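Local coordinates for penicillin-binding protein A (Mycobacterium tuberculosis, PDB 3UN7), which probably catalyses the D,D-transpeptidation that cross-links cell-wall peptidoglycan and binds penicillin, at residues V133-P138 with V425-L430; V243-A248 with T371-G376; G385-V390 with V453-L458; V390-K395 with Y414-P419. All coordinates share one frame; numbering follows the deposited sequence.

Contact 1 of 4, residues V133-P138 with V425-L430; sequences VVALEP and VAVAVL
The CB methyl of A135 overlaps two valine branches of the neighbouring strand, V427 CG1 at 4.1 Å and V425 CG2 at 4.2 Å from A135 CB. This is strand-to-strand packing in the five-stranded antiparallel sheet of the penicillin-binding transpeptidase domain, where strand 131-136 runs beside strand 425-431; the two short axes make an angle of 165° and approach to 4.6 Å. V134 with A428 and L136 with A426 are hydrogen-bonded pairs, each exchanging two N-H to O bonds of 2.8-2.9 Å between their backbone N and O atoms. V133 with V429 and A135 with V427 are the alternating non-hydrogen-bonded pairs. Their side chains emerge on one face, where helix 446-458 packs, with V453 touching both V133 and V427. In V427, chi1 of -57° sets CG1 anti to the carbonyl carbon, and this is the branch that meets A135. The face carrying V134, L136, A426 and A428 has helix 317-328 over it, A321 touching both V134 and A428. Further on, the P138 ring rests against the start of strand 425-431: P138 CG lies 4.0 Å from A426 CB, and P138 CD approaches V425 N to 3.6 Å.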
loop_
_atom_site.group_PDB
_atom_site.type_symbol
_atom_site.label_atom_id
_atom_site.label_comp_id
_atom_site.label_asym_id
_atom_site.label_seq_id
_atom_site.Cartn_x
_atom_site.Cartn_y
_atom_site.Cartn_z
ATOM N N VAL A 133 -5.119 1.671 -2.363
ATOM C CA VAL A 133 -4.286 1.302 -3.488
ATOM C C VAL A 133 -2.923 1.979 -3.341
ATOM O O VAL A 133 -2.834 3.174 -3.038
ATOM C CB VAL A 133 -4.913 1.723 -4.850
ATOM C CG1 VAL A 133 -3.953 1.426 -6.004
ATOM C CG2 VAL A 133 -6.270 1.038 -5.074
ATOM N N VAL A 134 -1.862 1.218 -3.559
ATOM C CA VAL A 134 -0.512 1.761 -3.501
ATOM C C VAL A 134 0.193 1.329 -4.765
ATOM O O VAL A 134 0.078 0.163 -5.187
ATOM C CB VAL A 134 0.297 1.241 -2.271
ATOM C CG1 VAL A 134 1.740 1.747 -2.327
ATOM C CG2 VAL A 134 -0.354 1.683 -0.966
ATOM N N ALA A 135 0.927 2.258 -5.366
ATOM C CA ALA A 135 1.779 1.955 -6.493
ATOM C C ALA A 135 3.185 2.457 -6.187
ATOM O O ALA A 135 3.381 3.569 -5.685
ATOM C CB ALA A 135 1.229 2.569 -7.793
ATOM N N LEU A 136 4.155 1.603 -6.471
ATOM C CA LEU A 136 5.557 1.884 -6.184
ATOM C C LEU A 136 6.357 1.655 -7.446
ATOM O O LEU A 136 5.992 0.822 -8.286
ATOM C CB LEU A 136 6.092 0.949 -5.086
ATOM C CG LEU A 136 5.419 0.964 -3.703
ATOM C CD1 LEU A 136 6.076 -0.059 -2.781
ATOM C CD2 LEU A 136 5.487 2.368 -3.064
ATOM N N GLU A 137 7.448 2.389 -7.582
ATOM C CA GLU A 137 8.411 2.126 -8.650
ATOM C C GLU A 137 9.494 1.246 -8.052
ATOM O O GLU A 137 10.244 1.713 -7.199
ATOM C CB GLU A 137 9.024 3.438 -9.131
ATOM C CG GLU A 137 10.003 3.272 -10.290
ATOM C CD GLU A 137 10.309 4.605 -10.920
ATOM O OE1 GLU A 137 11.039 5.395 -10.300
ATOM O OE2 GLU A 137 9.801 4.873 -12.025
ATOM N N PRO A 138 9.588 -0.026 -8.494
ATOM C CA PRO A 138 10.434 -0.958 -7.760
ATOM C C PRO A 138 11.934 -0.635 -7.735
ATOM O O PRO A 138 12.574 -0.903 -6.723
ATOM C CB PRO A 138 10.131 -2.313 -8.423
ATOM C CG PRO A 138 8.796 -2.115 -9.117
ATOM C CD PRO A 138 8.911 -0.700 -9.621
ATOM N N VAL A 425 6.489 -0.869 -12.234
ATOM C CA VAL A 425 5.478 -0.536 -11.261
ATOM C C VAL A 425 5.142 -1.789 -10.444
ATOM O O VAL A 425 5.164 -2.913 -10.960
ATOM C CB VAL A 425 4.227 0.090 -11.951
ATOM C CG1 VAL A 425 3.602 -0.878 -12.994
ATOM C CG2 VAL A 425 3.197 0.606 -10.940
ATOM N N ALA A 426 4.862 -1.584 -9.170
ATOM C CA ALA A 426 4.352 -2.630 -8.299
ATOM C C ALA A 426 3.134 -2.043 -7.604
ATOM O O ALA A 426 3.134 -0.859 -7.284
ATOM C CB ALA A 426 5.396 -3.008 -7.301
ATOM N N VAL A 427 2.110 -2.855 -7.367
ATOM C CA VAL A 427 0.863 -2.358 -6.788
ATOM C C VAL A 427 0.370 -3.259 -5.672
ATOM O O VAL A 427 0.684 -4.455 -5.629
ATOM C CB VAL A 427 -0.280 -2.166 -7.844
ATOM C CG1 VAL A 427 0.159 -1.217 -8.954
ATOM C CG2 VAL A 427 -0.751 -3.537 -8.454
ATOM N N ALA A 428 -0.373 -2.666 -4.749
ATOM C CA ALA A 428 -1.198 -3.436 -3.823
ATOM C C ALA A 428 -2.565 -2.819 -3.800
ATOM O O ALA A 428 -2.698 -1.593 -3.690
ATOM C CB ALA A 428 -0.623 -3.446 -2.430
ATOM N N VAL A 429 -3.575 -3.675 -3.910
ATOM C CA VAL A 429 -4.968 -3.248 -3.808
ATOM C C VAL A 429 -5.539 -3.998 -2.637
ATOM O O VAL A 429 -5.423 -5.235 -2.553
ATOM C CB VAL A 429 -5.759 -3.601 -5.072
ATOM C CG1 VAL A 429 -7.239 -3.215 -4.935
ATOM C CG2 VAL A 429 -5.130 -2.956 -6.287
ATOM N N LEU A 430 -6.114 -3.255 -1.703
ATOM C CA LEU A 430 -6.940 -3.872 -0.680
ATOM C C LEU A 430 -8.372 -3.362 -0.806
ATOM O O LEU A 430 -8.610 -2.147 -0.731
ATOM C CB LEU A 430 -6.391 -3.598 0.726
ATOM C CG LEU A 430 -7.437 -3.952 1.790
ATOM C CD1 LEU A 430 -7.423 -5.446 2.138
ATOM C CD2 LEU A 430 -7.219 -3.077 2.988
#

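Contact 2 of 4, residues V243-A248 with T371-G376; sequences VSLREA and TELMVG
R246 and L373 bring the two backbones nearest, their CA atoms 6.4 Å apart, in the first turn of helix 245-251 and midway along helix 364-379. The former begins directly from strand 242-244: S244 is its N-cap, with S244 OG accepting from E247 N at 2.9 Å and an N-H to O angle of 160°. Side chains supply at least one partner of every contact between the helices, and all of it is van der Waals packing or long-range charge. The R246 and L373 side chains run alongside each other in opposing senses, and L373 CD2 lies against the aliphatic root of the arginine, 3.6 Å from R246 CG and 3.8 Å from R246 CB. With CG anti to the backbone N (chi1 174°) the arginine chain starts out beside the leucine; it then bends at chi2, -112°, well off a staggered value. Its guanidinium ends beside the backbone of G376, where R246 NH2 reaches G376 CA at 3.8 Å, an approach that the lack of a side chain there permits. R246 NH1 and E372 OE1 have opposite charges but stand 4.4 Å apart, beyond a salt bridge. Deeper in, L245 CD2 meets L373 CD1 at 4.2 Å. The contact joins two helices of the transpeptidase domain of penicillin-binding proteins; after helix 245-251 comes the Ser-Cys-Asn sequence of the SxN motif, whose C253 forms a disulfide with C237.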
loop_
_atom_site.group_PDB
_atom_site.type_symbol
_atom_site.label_atom_id
_atom_site.label_comp_id
_atom_site.label_asym_id
_atom_site.label_seq_id
_atom_site.Cartn_x
_atom_site.Cartn_y
_atom_site.Cartn_z
ATOM N N VAL A 243 0.143 -32.252 -4.988
ATOM C CA VAL A 243 0.471 -31.344 -6.094
ATOM C C VAL A 243 1.833 -30.710 -5.830
ATOM O O VAL A 243 2.280 -30.646 -4.685
ATOM C CB VAL A 243 -0.575 -30.206 -6.295
ATOM C CG1 VAL A 243 -1.901 -30.753 -6.882
ATOM C CG2 VAL A 243 -0.803 -29.440 -5.007
ATOM N N SER A 244 2.480 -30.249 -6.896
ATOM C CA SER A 244 3.746 -29.543 -6.772
ATOM C C SER A 244 3.538 -28.222 -6.035
ATOM O O SER A 244 2.458 -27.632 -6.100
ATOM C CB SER A 244 4.341 -29.278 -8.154
ATOM O OG SER A 244 3.594 -28.283 -8.847
ATOM N N LEU A 245 4.576 -27.766 -5.337
ATOM C CA LEU A 245 4.590 -26.436 -4.738
ATOM C C LEU A 245 4.169 -25.383 -5.772
ATOM O O LEU A 245 3.340 -24.537 -5.469
ATOM C CB LEU A 245 5.981 -26.125 -4.154
ATOM C CG LEU A 245 6.226 -24.894 -3.266
ATOM C CD1 LEU A 245 7.430 -25.133 -2.351
ATOM C CD2 LEU A 245 6.452 -23.671 -4.110
ATOM N N ARG A 246 4.710 -25.441 -6.987
ATOM C CA ARG A 246 4.313 -24.479 -8.031
ATOM C C ARG A 246 2.805 -24.510 -8.276
ATOM O O ARG A 246 2.156 -23.459 -8.345
ATOM C CB ARG A 246 5.075 -24.695 -9.353
ATOM C CG ARG A 246 4.582 -23.799 -10.511
ATOM C CD ARG A 246 3.887 -24.589 -11.648
ATOM N NE ARG A 246 2.956 -23.790 -12.462
ATOM C CZ ARG A 246 3.261 -22.640 -13.070
ATOM N NH1 ARG A 246 4.477 -22.109 -12.963
ATOM N NH2 ARG A 246 2.338 -22.003 -13.784
ATOM N N GLU A 247 2.257 -25.711 -8.433
ATOM C CA GLU A 247 0.834 -25.852 -8.675
ATOM C C GLU A 247 0.013 -25.275 -7.512
ATOM O O GLU A 247 -0.927 -24.517 -7.743
ATOM C CB GLU A 247 0.471 -27.311 -8.949
ATOM C CG GLU A 247 -0.922 -27.492 -9.526
ATOM C CD GLU A 247 -1.160 -28.882 -10.098
ATOM O OE1 GLU A 247 -0.653 -29.874 -9.525
ATOM O OE2 GLU A 247 -1.864 -28.978 -11.124
ATOM N N ALA A 248 0.386 -25.617 -6.278
ATOM C CA ALA A 248 -0.298 -25.100 -5.085
ATOM C C ALA A 248 -0.260 -23.571 -5.035
ATOM O O ALA A 248 -1.248 -22.927 -4.660
ATOM C CB ALA A 248 0.314 -25.677 -3.812
ATOM N N THR A 371 8.916 -14.625 -8.928
ATOM C CA THR A 371 8.402 -13.938 -10.105
ATOM C C THR A 371 7.676 -14.897 -11.061
ATOM O O THR A 371 6.563 -14.616 -11.518
ATOM C CB THR A 371 9.540 -13.214 -10.835
ATOM O OG1 THR A 371 10.115 -12.228 -9.961
ATOM C CG2 THR A 371 9.014 -12.515 -12.066
ATOM N N GLU A 372 8.320 -16.027 -11.352
ATOM C CA GLU A 372 7.772 -17.070 -12.214
ATOM C C GLU A 372 6.474 -17.647 -11.630
ATOM O O GLU A 372 5.495 -17.858 -12.348
ATOM C CB GLU A 372 8.842 -18.147 -12.389
ATOM C CG GLU A 372 8.398 -19.508 -12.904
ATOM C CD GLU A 372 9.332 -20.625 -12.409
ATOM O OE1 GLU A 372 8.814 -21.733 -12.091
ATOM O OE2 GLU A 372 10.572 -20.375 -12.318
ATOM N N LEU A 373 6.466 -17.872 -10.322
ATOM C CA LEU A 373 5.275 -18.365 -9.632
ATOM C C LEU A 373 4.122 -17.365 -9.756
ATOM O O LEU A 373 2.979 -17.739 -10.006
ATOM C CB LEU A 373 5.607 -18.637 -8.153
ATOM C CG LEU A 373 6.495 -19.866 -7.892
ATOM C CD1 LEU A 373 6.736 -20.109 -6.400
ATOM C CD2 LEU A 373 5.871 -21.094 -8.496
ATOM N N MET A 374 4.452 -16.093 -9.586
ATOM C CA MET A 374 3.488 -15.007 -9.660
ATOM C C MET A 374 3.013 -14.727 -11.086
ATOM O O MET A 374 1.851 -14.376 -11.297
ATOM C CB MET A 374 4.069 -13.757 -8.986
ATOM C CG MET A 374 4.126 -13.892 -7.480
ATOM S SD MET A 374 4.926 -12.482 -6.668
ATOM C CE MET A 374 3.684 -11.195 -6.872
ATOM N N VAL A 375 3.891 -14.900 -12.064
ATOM C CA VAL A 375 3.452 -14.895 -13.476
ATOM C C VAL A 375 2.424 -16.021 -13.718
ATOM O O VAL A 375 1.394 -15.818 -14.377
ATOM C CB VAL A 375 4.643 -14.999 -14.462
ATOM C CG1 VAL A 375 4.165 -15.322 -15.887
ATOM C CG2 VAL A 375 5.444 -13.682 -14.454
ATOM N N GLY A 376 2.696 -17.192 -13.147
ATOM C CA GLY A 376 1.770 -18.323 -13.256
ATOM C C GLY A 376 0.433 -18.041 -12.588
ATOM O O GLY A 376 -0.616 -18.328 -13.167
#

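Contact 3 of 4, residues G385-V390 with V453-L458; sequences GAIPGV and VIEAAL
I387 makes the main apolar contact, its CD1 methyl set over the backbone of the final turns of helix 446-458. I387 CD1 is 3.8 Å from I454 CG2 and equally 3.8 Å from E455 CB, and it reaches E455 N at 3.7 Å, so the methyl fits where two successive helical residues meet. In I387, chi1 of -50° places CG1 anti to the carbonyl carbon, and chi2 of 153° then extends CD1 onto the helix. A second apolar pair lies further along: V390 CG1 touches L458 CD1 at 3.7 Å, the two side chains crossing obliquely. I387 and V390, whose CB atoms both point toward the helix, are the first and last residues of a type II beta turn, closed by a bond from V390 N to I387 O of 3.0 Å; G389 occupies its third position with the positive phi (77°) that suits glycine. The loop leads from helix 364-379 toward the edge strand 393-399, while helix 446-458 is the C-terminal helix packed on one face of the antiparallel sheet of the transpeptidase domain; I454 touches V425 and V427 of that sheet as well as I387. Polar contact is indirect. A single water joins the segments, donating to G385 O at 2.7 Å and to E455 OE1 at 2.6 Å. The glutamate chain, extended beyond CG, brings its carboxylate beside the loop, and the same OE1 lies next to the CG1 methylene of I387.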
loop_
_atom_site.group_PDB
_atom_site.type_symbol
_atom_site.label_atom_id
_atom_site.label_comp_id
_atom_site.label_asym_id
_atom_site.label_seq_id
_atom_site.Cartn_x
_atom_site.Cartn_y
_atom_site.Cartn_z
ATOM N N GLY A 385 -9.336 -6.950 -17.385
ATOM C CA GLY A 385 -8.441 -5.804 -17.446
ATOM C C GLY A 385 -7.007 -6.117 -17.824
ATOM O O GLY A 385 -6.146 -5.252 -17.717
ATOM N N ALA A 386 -6.750 -7.346 -18.275
ATOM C CA ALA A 386 -5.434 -7.733 -18.791
ATOM C C ALA A 386 -4.995 -6.734 -19.862
ATOM O O ALA A 386 -5.824 -6.190 -20.574
ATOM C CB ALA A 386 -5.478 -9.150 -19.368
ATOM N N ILE A 387 -3.691 -6.496 -19.955
ATOM C CA ILE A 387 -3.140 -5.499 -20.864
ATOM C C ILE A 387 -2.371 -6.202 -21.979
ATOM O O ILE A 387 -1.405 -6.919 -21.702
ATOM C CB ILE A 387 -2.190 -4.512 -20.117
ATOM C CG1 ILE A 387 -2.868 -3.945 -18.863
ATOM C CG2 ILE A 387 -1.733 -3.391 -21.053
ATOM C CD1 ILE A 387 -1.904 -3.514 -17.743
ATOM N N PRO A 388 -2.811 -6.022 -23.242
ATOM C CA PRO A 388 -2.103 -6.580 -24.399
ATOM C C PRO A 388 -0.604 -6.275 -24.388
ATOM O O PRO A 388 -0.206 -5.109 -24.325
ATOM C CB PRO A 388 -2.764 -5.869 -25.584
ATOM C CG PRO A 388 -4.143 -5.592 -25.113
ATOM C CD PRO A 388 -4.029 -5.292 -23.646
ATOM N N GLY A 389 0.212 -7.329 -24.430
ATOM C CA GLY A 389 1.668 -7.190 -24.530
ATOM C C GLY A 389 2.329 -6.810 -23.220
ATOM O O GLY A 389 3.462 -6.322 -23.202
ATOM N N VAL A 390 1.612 -7.003 -22.119
ATOM C CA VAL A 390 2.167 -6.728 -20.807
ATOM C C VAL A 390 1.954 -7.942 -19.920
ATOM O O VAL A 390 0.818 -8.350 -19.635
ATOM C CB VAL A 390 1.600 -5.426 -20.159
ATOM C CG1 VAL A 390 1.974 -5.355 -18.686
ATOM C CG2 VAL A 390 2.125 -4.178 -20.880
ATOM N N VAL A 453 -4.507 0.206 -12.602
ATOM C CA VAL A 453 -3.442 1.023 -12.023
ATOM C C VAL A 453 -2.133 0.782 -12.770
ATOM O O VAL A 453 -1.422 1.739 -13.123
ATOM C CB VAL A 453 -3.301 0.776 -10.498
ATOM C CG1 VAL A 453 -2.081 1.456 -9.951
ATOM C CG2 VAL A 453 -4.532 1.289 -9.781
ATOM N N ILE A 454 -1.830 -0.492 -13.022
ATOM C CA ILE A 454 -0.675 -0.881 -13.829
ATOM C C ILE A 454 -0.757 -0.297 -15.245
ATOM O O ILE A 454 0.229 0.237 -15.758
ATOM C CB ILE A 454 -0.509 -2.424 -13.875
ATOM C CG1 ILE A 454 -0.141 -2.935 -12.485
ATOM C CG2 ILE A 454 0.559 -2.815 -14.912
ATOM C CD1 ILE A 454 -0.308 -4.456 -12.273
ATOM N N GLU A 455 -1.936 -0.386 -15.857
ATOM C CA GLU A 455 -2.139 0.144 -17.208
ATOM C C GLU A 455 -1.804 1.630 -17.231
ATOM O O GLU A 455 -1.082 2.085 -18.117
ATOM C CB GLU A 455 -3.572 -0.091 -17.683
ATOM C CG GLU A 455 -3.832 0.332 -19.139
ATOM C CD GLU A 455 -5.144 -0.219 -19.686
ATOM O OE1 GLU A 455 -5.685 -1.194 -19.094
ATOM O OE2 GLU A 455 -5.628 0.311 -20.719
ATOM N N ALA A 456 -2.308 2.366 -16.240
ATOM C CA ALA A 456 -2.070 3.810 -16.134
ATOM C C ALA A 456 -0.582 4.104 -15.984
ATOM O O ALA A 456 -0.047 5.016 -16.631
ATOM C CB ALA A 456 -2.852 4.392 -14.971
ATOM N N ALA A 457 0.087 3.316 -15.147
ATOM C CA ALA A 457 1.538 3.432 -14.940
ATOM C C ALA A 457 2.368 3.204 -16.201
ATOM O O ALA A 457 3.396 3.848 -16.395
ATOM C CB ALA A 457 1.990 2.470 -13.831
ATOM N N LEU A 458 1.925 2.285 -17.052
ATOM C CA LEU A 458 2.708 1.873 -18.231
ATOM C C LEU A 458 2.350 2.600 -19.524
ATOM O O LEU A 458 3.025 2.445 -20.548
ATOM C CB LEU A 458 2.600 0.355 -18.432
ATOM C CG LEU A 458 3.110 -0.505 -17.269
ATOM C CD1 LEU A 458 2.990 -1.987 -17.582
ATOM C CD2 LEU A 458 4.553 -0.138 -16.899
HETATM O O HOH W 1 -6.681 -2.694 -17.254
#

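Contact 4 of 4, residues V390-K395 with Y414-P419; sequences VQIASK and YIAFAP
A393 with F417 and K395 with I415 are the hydrogen-bonded pairs, joined by four backbone bonds. F417 N to A393 O and K395 N to I415 O are both 2.8 Å, each donor nearly along the C=O axis; I415 N to K395 O is longer, 3.0 Å, its donor tilted 24° from the carbonyl plane. The strands are antiparallel at 174°. Between the pairs, S394 and A416 oppose each other with their CA atoms only 4.0 Å apart. S394 OG and Y414 OH both hydrogen-bond to the same carboxylate oxygen, E378 OE1, which ties the two strands to helix 364-379. Next to this polar group, Y414 CE1 is 3.5 Å from S394 CB, and the tyrosine crosses I392 at about a right angle, OH against I392 CG2 at 3.4 Å. On the other face the ring of F417 lies under A393, whose CB is 3.7 Å from the ring centroid and 18° off the normal, a CH-pi contact. F417 CG sits between the backbone N and the carbonyl carbon, and A393 CB meets one face of the ring, displaced toward its rim. K395 instead bends away at chi2, and its NZ hydrogen-bonds to S252 OG, close to S193, the probable acylated serine. K395 begins the KTG motif on the active-site edge strand of penicillin-binding proteins, and S252 belongs to the SxN motif.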
loop_
_atom_site.group_PDB
_atom_site.type_symbol
_atom_site.label_atom_id
_atom_site.label_comp_id
_atom_site.label_asym_id
_atom_site.label_seq_id
_atom_site.Cartn_x
_atom_site.Cartn_y
_atom_site.Cartn_z
ATOM N N VAL A 390 1.612 -7.003 -22.119
ATOM C CA VAL A 390 2.167 -6.728 -20.807
ATOM C C VAL A 390 1.954 -7.942 -19.920
ATOM O O VAL A 390 0.818 -8.350 -19.635
ATOM C CB VAL A 390 1.600 -5.426 -20.159
ATOM C CG1 VAL A 390 1.974 -5.355 -18.686
ATOM C CG2 VAL A 390 2.125 -4.178 -20.880
ATOM N N GLN A 391 3.071 -8.530 -19.518
ATOM C CA GLN A 391 3.072 -9.678 -18.629
ATOM C C GLN A 391 3.065 -9.190 -17.185
ATOM O O GLN A 391 3.926 -8.406 -16.779
ATOM C CB GLN A 391 4.312 -10.535 -18.891
ATOM C CG GLN A 391 4.290 -11.875 -18.204
ATOM C CD GLN A 391 5.571 -12.656 -18.426
ATOM O OE1 GLN A 391 6.676 -12.158 -18.177
ATOM N NE2 GLN A 391 5.430 -13.892 -18.890
ATOM N N ILE A 392 2.090 -9.657 -16.419
ATOM C CA ILE A 392 1.923 -9.209 -15.037
ATOM C C ILE A 392 2.234 -10.393 -14.132
ATOM O O ILE A 392 1.800 -11.510 -14.419
ATOM C CB ILE A 392 0.476 -8.720 -14.777
ATOM C CG1 ILE A 392 0.168 -7.470 -15.596
ATOM C CG2 ILE A 392 0.233 -8.438 -13.283
ATOM C CD1 ILE A 392 -1.295 -7.022 -15.508
ATOM N N ALA A 393 3.008 -10.147 -13.076
ATOM C CA ALA A 393 3.225 -11.112 -12.016
ATOM C C ALA A 393 2.319 -10.653 -10.888
ATOM O O ALA A 393 2.341 -9.474 -10.525
ATOM C CB ALA A 393 4.684 -11.087 -11.555
ATOM N N SER A 394 1.539 -11.564 -10.322
ATOM C CA SER A 394 0.597 -11.164 -9.296
ATOM C C SER A 394 0.323 -12.252 -8.271
ATOM O O SER A 394 0.718 -13.403 -8.444
ATOM C CB SER A 394 -0.723 -10.746 -9.956
ATOM O OG SER A 394 -1.438 -11.893 -10.407
ATOM N N LYS A 395 -0.370 -11.864 -7.200
ATOM C CA LYS A 395 -0.993 -12.805 -6.284
ATOM C C LYS A 395 -2.324 -12.195 -5.833
ATOM O O LYS A 395 -2.335 -11.098 -5.273
ATOM C CB LYS A 395 -0.095 -13.079 -5.073
ATOM C CG LYS A 395 -0.616 -14.210 -4.163
ATOM C CD LYS A 395 -0.380 -15.576 -4.814
ATOM C CE LYS A 395 -0.996 -16.726 -4.018
ATOM N NZ LYS A 395 -2.479 -16.659 -3.999
ATOM N N TYR A 414 -4.993 -7.778 -4.006
ATOM C CA TYR A 414 -4.235 -8.075 -5.221
ATOM C C TYR A 414 -2.895 -7.384 -5.055
ATOM O O TYR A 414 -2.849 -6.192 -4.791
ATOM C CB TYR A 414 -4.950 -7.498 -6.432
ATOM C CG TYR A 414 -4.325 -7.750 -7.802
ATOM C CD1 TYR A 414 -4.432 -8.995 -8.429
ATOM C CD2 TYR A 414 -3.695 -6.714 -8.495
ATOM C CE1 TYR A 414 -3.904 -9.207 -9.705
ATOM C CE2 TYR A 414 -3.168 -6.904 -9.752
ATOM C CZ TYR A 414 -3.258 -8.150 -10.346
ATOM O OH TYR A 414 -2.734 -8.303 -11.597
ATOM N N ILE A 415 -1.806 -8.134 -5.176
ATOM C CA ILE A 415 -0.479 -7.530 -5.230
ATOM C C ILE A 415 0.188 -7.953 -6.534
ATOM O O ILE A 415 -0.011 -9.079 -6.991
ATOM C CB ILE A 415 0.394 -7.836 -3.982
ATOM C CG1 ILE A 415 0.640 -9.344 -3.804
ATOM C CG2 ILE A 415 -0.271 -7.265 -2.714
ATOM C CD1 ILE A 415 1.764 -9.658 -2.801
ATOM N N ALA A 416 0.944 -7.043 -7.150
ATOM C CA ALA A 416 1.401 -7.300 -8.518
ATOM C C ALA A 416 2.531 -6.399 -8.946
ATOM O O ALA A 416 2.784 -5.369 -8.330
ATOM C CB ALA A 416 0.228 -7.183 -9.508
ATOM N N PHE A 417 3.234 -6.824 -9.987
ATOM C CA PHE A 417 4.203 -5.971 -10.655
ATOM C C PHE A 417 4.264 -6.276 -12.145
ATOM O O PHE A 417 3.843 -7.341 -12.583
ATOM C CB PHE A 417 5.577 -6.018 -9.965
ATOM C CG PHE A 417 6.208 -7.374 -9.920
ATOM C CD1 PHE A 417 7.070 -7.783 -10.936
ATOM C CD2 PHE A 417 5.989 -8.230 -8.830
ATOM C CE1 PHE A 417 7.690 -9.038 -10.879
ATOM C CE2 PHE A 417 6.607 -9.479 -8.768
ATOM C CZ PHE A 417 7.459 -9.882 -9.794
ATOM N N ALA A 418 4.760 -5.319 -12.922
ATOM C CA ALA A 418 4.743 -5.419 -14.371
ATOM C C ALA A 418 5.668 -4.354 -14.969
ATOM O O ALA A 418 5.928 -3.358 -14.316
ATOM C CB ALA A 418 3.305 -5.224 -14.894
ATOM N N PRO A 419 6.202 -4.583 -16.194
ATOM C CA PRO A 419 6.188 -5.856 -16.913
ATOM C C PRO A 419 7.000 -6.841 -16.101
ATOM O O PRO A 419 8.013 -6.452 -15.511
ATOM C CB PRO A 419 6.925 -5.534 -18.224
ATOM C CG PRO A 419 6.822 -4.061 -18.374
ATOM C CD PRO A 419 6.886 -3.535 -16.971
#

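From the N terminus, the first of these segments is 133-138, on strand 131-136; it is separated by 286 residues from its partner 425-430, so contact 1 closes the longest loop and holds contacts 2 and 4 within it. Contact 2 is the first to close, joining helix 245-251 to helix 364-379, before contacts 3 and 4 open. Contact 4, the hairpin of the edge strand, is nested inside contact 3, with which it shares V390. Contact 3 crosses contact 1, because its loop opens inside the span of contact 1 and closes beyond it, at the C-terminal helix. Contacts 1 and 4 are adjacent in one sheet; M374 of contact 2 reaches S394 of contact 4, and V453 of contact 3 meets V427 of contact 1.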